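Local structure of Tas1 (Pseudomonas aeruginosa, 6OX6) at the interface of chains A and B. The protein is a type VI secretion toxin that pyrophosphorylates adenosine nucleotides to make (p)ppApp, draining ADP and ATP from competitor cells. Residues are numbered along the deposited sequence; one frame, centred on the assembly and turned at random. Chains: chain A, Tas1; chain B, Pa14_01140.

The interface of chains A and B. Residues chain A 409-413, 419; chain B 5, 50-51, 56.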
ATOM      1  N   TRP A 409      -1.101  -6.428 -13.327  1.00 20.33           N
ATOM      2  CA  TRP A 409      -2.387  -6.744 -12.716  1.00 19.08           C
ATOM      3  C   TRP A 409      -3.197  -5.485 -12.458  1.00 23.99           C
ATOM      4  O   TRP A 409      -4.412  -5.466 -12.698  1.00 19.35           O
ATOM      5  CB  TRP A 409      -2.162  -7.515 -11.413  1.00 19.62           C
ATOM      6  CG  TRP A 409      -3.400  -7.996 -10.727  1.00 24.10           C
ATOM      7  CD1 TRP A 409      -4.096  -9.161 -10.990  1.00 26.21           C
ATOM      8  CD2 TRP A 409      -4.090  -7.353  -9.641  1.00 20.61           C
ATOM      9  NE1 TRP A 409      -5.157  -9.276 -10.111  1.00 25.65           N
ATOM     10  CE2 TRP A 409      -5.178  -8.182  -9.287  1.00 23.04           C
ATOM     11  CE3 TRP A 409      -3.884  -6.162  -8.928  1.00 21.75           C
ATOM     12  CZ2 TRP A 409      -6.058  -7.856  -8.270  1.00 26.15           C
ATOM     13  CZ3 TRP A 409      -4.763  -5.846  -7.911  1.00 23.65           C
ATOM     14  CH2 TRP A 409      -5.838  -6.681  -7.596  1.00 25.57           C
ATOM     15  N   ARG A 410      -2.517  -4.410 -12.027  1.00 19.29           N
ATOM     16  CA  ARG A 410      -3.194  -3.197 -11.606  1.00 19.84           C
ATOM     17  C   ARG A 410      -3.951  -2.544 -12.748  1.00 21.55           C
ATOM     18  O   ARG A 410      -5.043  -1.995 -12.537  1.00 21.88           O
ATOM     19  CB  ARG A 410      -2.171  -2.228 -11.034  1.00 20.73           C
ATOM     20  CG  ARG A 410      -2.674  -0.813 -10.870  1.00 30.28           C
ATOM     21  CD  ARG A 410      -1.624   0.073 -10.236  1.00 28.47           C
ATOM     22  NE  ARG A 410      -1.998   1.478 -10.355  1.00 37.70           N
ATOM     23  CZ  ARG A 410      -1.383   2.484  -9.718  1.00 43.01           C
ATOM     24  NH1 ARG A 410      -0.359   2.233  -8.894  1.00 43.71           N
ATOM     25  NH2 ARG A 410      -1.789   3.739  -9.902  1.00 39.14           N
ATOM     26  N   VAL A 411      -3.377  -2.537 -13.962  1.00 22.09           N
ATOM     27  CA  VAL A 411      -4.068  -1.860 -15.061  1.00 23.81           C
ATOM     28  C   VAL A 411      -5.272  -2.634 -15.591  1.00 25.31           C
ATOM     29  O   VAL A 411      -5.984  -2.133 -16.460  1.00 29.82           O
ATOM     30  CB  VAL A 411      -3.109  -1.557 -16.230  1.00 30.90           C
ATOM     31  CG1 VAL A 411      -1.976  -0.648 -15.757  1.00 33.25           C
ATOM     32  CG2 VAL A 411      -2.546  -2.840 -16.802  1.00 34.42           C
ATOM     33  N   LEU A 412      -5.526  -3.848 -15.116  1.00 21.49           N
ATOM     34  CA  LEU A 412      -6.628  -4.637 -15.673  1.00 21.95           C
ATOM     35  C   LEU A 412      -7.966  -4.143 -15.146  1.00 28.03           C
ATOM     36  O   LEU A 412      -8.083  -3.734 -13.985  1.00 28.27           O
ATOM     37  CB  LEU A 412      -6.442  -6.121 -15.325  1.00 20.76           C
ATOM     38  CG  LEU A 412      -5.153  -6.728 -15.920  1.00 24.90           C
ATOM     39  CD1 LEU A 412      -4.913  -8.151 -15.389  1.00 22.44           C
ATOM     40  CD2 LEU A 412      -5.172  -6.706 -17.472  1.00 25.12           C
ATOM     41  N   ASP A 413      -8.975  -4.179 -16.010  1.00 29.44           N
ATOM     42  CA  ASP A 413     -10.350  -3.907 -15.612  1.00 30.56           C
ATOM     43  C   ASP A 413     -10.780  -4.945 -14.570  1.00 26.68           C
ATOM     44  O   ASP A 413     -10.244  -6.059 -14.554  1.00 20.63           O
ATOM     45  CB  ASP A 413     -11.241  -3.950 -16.866  1.00 45.28           C
ATOM     46  CG  ASP A 413     -12.726  -3.948 -16.559  1.00 58.32           C
ATOM     47  OD1 ASP A 413     -13.376  -2.891 -16.728  1.00 65.18           O
ATOM     48  OD2 ASP A 413     -13.255  -4.999 -16.145  1.00 59.85           O
ATOM     49  N   ALA A 419      -6.662 -11.137 -15.338  1.00 31.86           N
ATOM     50  CA  ALA A 419      -6.239 -11.076 -13.935  1.00 27.92           C
ATOM     51  C   ALA A 419      -5.822 -12.353 -13.217  1.00 25.79           C
ATOM     52  O   ALA A 419      -4.761 -12.414 -12.596  1.00 24.98           O
ATOM     53  CB  ALA A 419      -7.301 -10.334 -13.120  1.00 28.44           C
TER
ATOM     54  N   LYS B   5      -9.863  -9.729  -8.965  1.00 22.99           N
ATOM     55  CA  LYS B   5     -10.457  -9.334 -10.245  1.00 21.63           C
ATOM     56  C   LYS B   5     -10.946 -10.563 -11.014  1.00 32.16           C
ATOM     57  O   LYS B   5     -10.438 -11.674 -10.849  1.00 37.22           O
ATOM     58  CB  LYS B   5      -9.460  -8.540 -11.101  1.00 19.37           C
ATOM     59  CG  LYS B   5      -9.135  -7.129 -10.555  1.00 20.42           C
ATOM     60  CD  LYS B   5      -8.100  -6.386 -11.428  1.00 21.48           C
ATOM     61  CE  LYS B   5      -7.748  -5.016 -10.844  1.00 17.56           C
ATOM     62  NZ  LYS B   5      -6.604  -4.334 -11.597  1.00 18.31           N
ATOM     63  N   HIS B  50     -10.270   2.439 -13.264  1.00 29.60           N
ATOM     64  CA  HIS B  50     -10.109   1.072 -12.796  0.60 30.01           C
ATOM     65  C   HIS B  50      -8.658   0.744 -12.481  1.00 31.19           C
ATOM     66  O   HIS B  50      -8.405  -0.198 -11.714  1.00 25.80           O
ATOM     67  CB  HIS B  50     -10.693   0.081 -13.808  0.60 32.87           C
ATOM     68  CG  HIS B  50      -9.843  -0.121 -15.020  0.60 32.57           C
ATOM     69  ND1 HIS B  50     -10.104   0.507 -16.216  0.60 33.88           N
ATOM     70  CD2 HIS B  50      -8.737  -0.876 -15.221  0.60 28.28           C
ATOM     71  CE1 HIS B  50      -9.191   0.152 -17.103  0.60 34.98           C
ATOM     72  NE2 HIS B  50      -8.351  -0.686 -16.525  0.60 32.76           N
ATOM     73  N   ASP B  51      -7.698   1.517 -12.996  1.00 30.08           N
ATOM     74  CA  ASP B  51      -6.300   1.328 -12.606  1.00 31.76           C
ATOM     75  C   ASP B  51      -5.883   2.225 -11.436  1.00 26.99           C
ATOM     76  O   ASP B  51      -4.685   2.400 -11.206  1.00 26.78           O
ATOM     77  CB  ASP B  51      -5.367   1.554 -13.794  1.00 35.24           C
ATOM     78  CG  ASP B  51      -5.285   3.008 -14.202  1.00 45.60           C
ATOM     79  OD1 ASP B  51      -6.282   3.753 -14.012  1.00 44.44           O
ATOM     80  OD2 ASP B  51      -4.223   3.394 -14.743  1.00 52.13           O
ATOM     81  N   ASN B  56      -7.068  -0.425  -6.348  1.00 18.69           N
ATOM     82  CA  ASN B  56      -6.388  -1.709  -6.440  1.00 20.28           C
ATOM     83  C   ASN B  56      -5.812  -2.139  -5.089  1.00 23.05           C
ATOM     84  O   ASN B  56      -5.734  -3.336  -4.807  1.00 19.73           O
ATOM     85  CB  ASN B  56      -5.302  -1.641  -7.518  1.00 19.95           C
ATOM     86  CG  ASN B  56      -5.896  -1.752  -8.926  1.00 23.52           C
ATOM     87  OD1 ASN B  56      -6.065  -2.855  -9.434  1.00 19.90           O
ATOM     88  ND2 ASN B  56      -6.234  -0.628  -9.537  1.00 20.51           N
TER
HETATM   89  O   HOH W   1      -9.519  -2.530 -11.674  1.00 31.86           O
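The C-terminal end of helix 402-410 of the toxin, the loop that follows it and the first residue of helix 419-435 meet the N-terminal segment of the immunity protein, which prevents early activation of Tas1, its loop at B:His50 and B:Asp51, and helix 53-61. B:Lys5 enters tip first. Its chain is extended beyond CG and runs across A:Trp409, with CD over one face of the indole near the rim, while the ammonium reaches the carbonyls at the helix end. NZ donates to the backbone O of A:Trp409 at 2.7 Å and to the backbone O of A:Leu412 at 2.9 Å. NZ of B:Lys5 also lies 3.0 Å from the backbone O of A:Arg410; with B:Asn56 OD1 this makes four acceptors for at most three N-H groups, so that contact must be shared or largely electrostatic. The lysine thus caps the C-terminal end of the helix, where the helix dipole would probably favour its positive charge. At the base of the same chain, CB of B:Lys5 packs tightly on the methyl CB of A:Ala419.

B:Asn56 is the second-shell group that steadies this tip: its amide OD1 accepts from NZ of B:Lys5 in the carbonyl plane, and its ND2 donates to the backbone O of B:His50, which fixes the flip of the amide. The amide stands steeply to the indole of A:Trp409, its plane turned 76° away, with OD1 passing CZ3. A water joins O of B:His50 to O of A:Leu412.

On the other flank, A:Arg410, with CG anti to the backbone N (chi1 166°), extends across the amide of B:Asn56 at about a right angle and gives NE to the backbone O of B:Asp51 at 3.0 Å; the carboxylate of B:Asp51 does not pair with this guanidinium. The imidazole of B:His50 donates from NE2 to the backbone O of A:Val411 at 2.8 Å, the oxygen lying in the ring plane but the nitrogen standing well above the carbonyl plane.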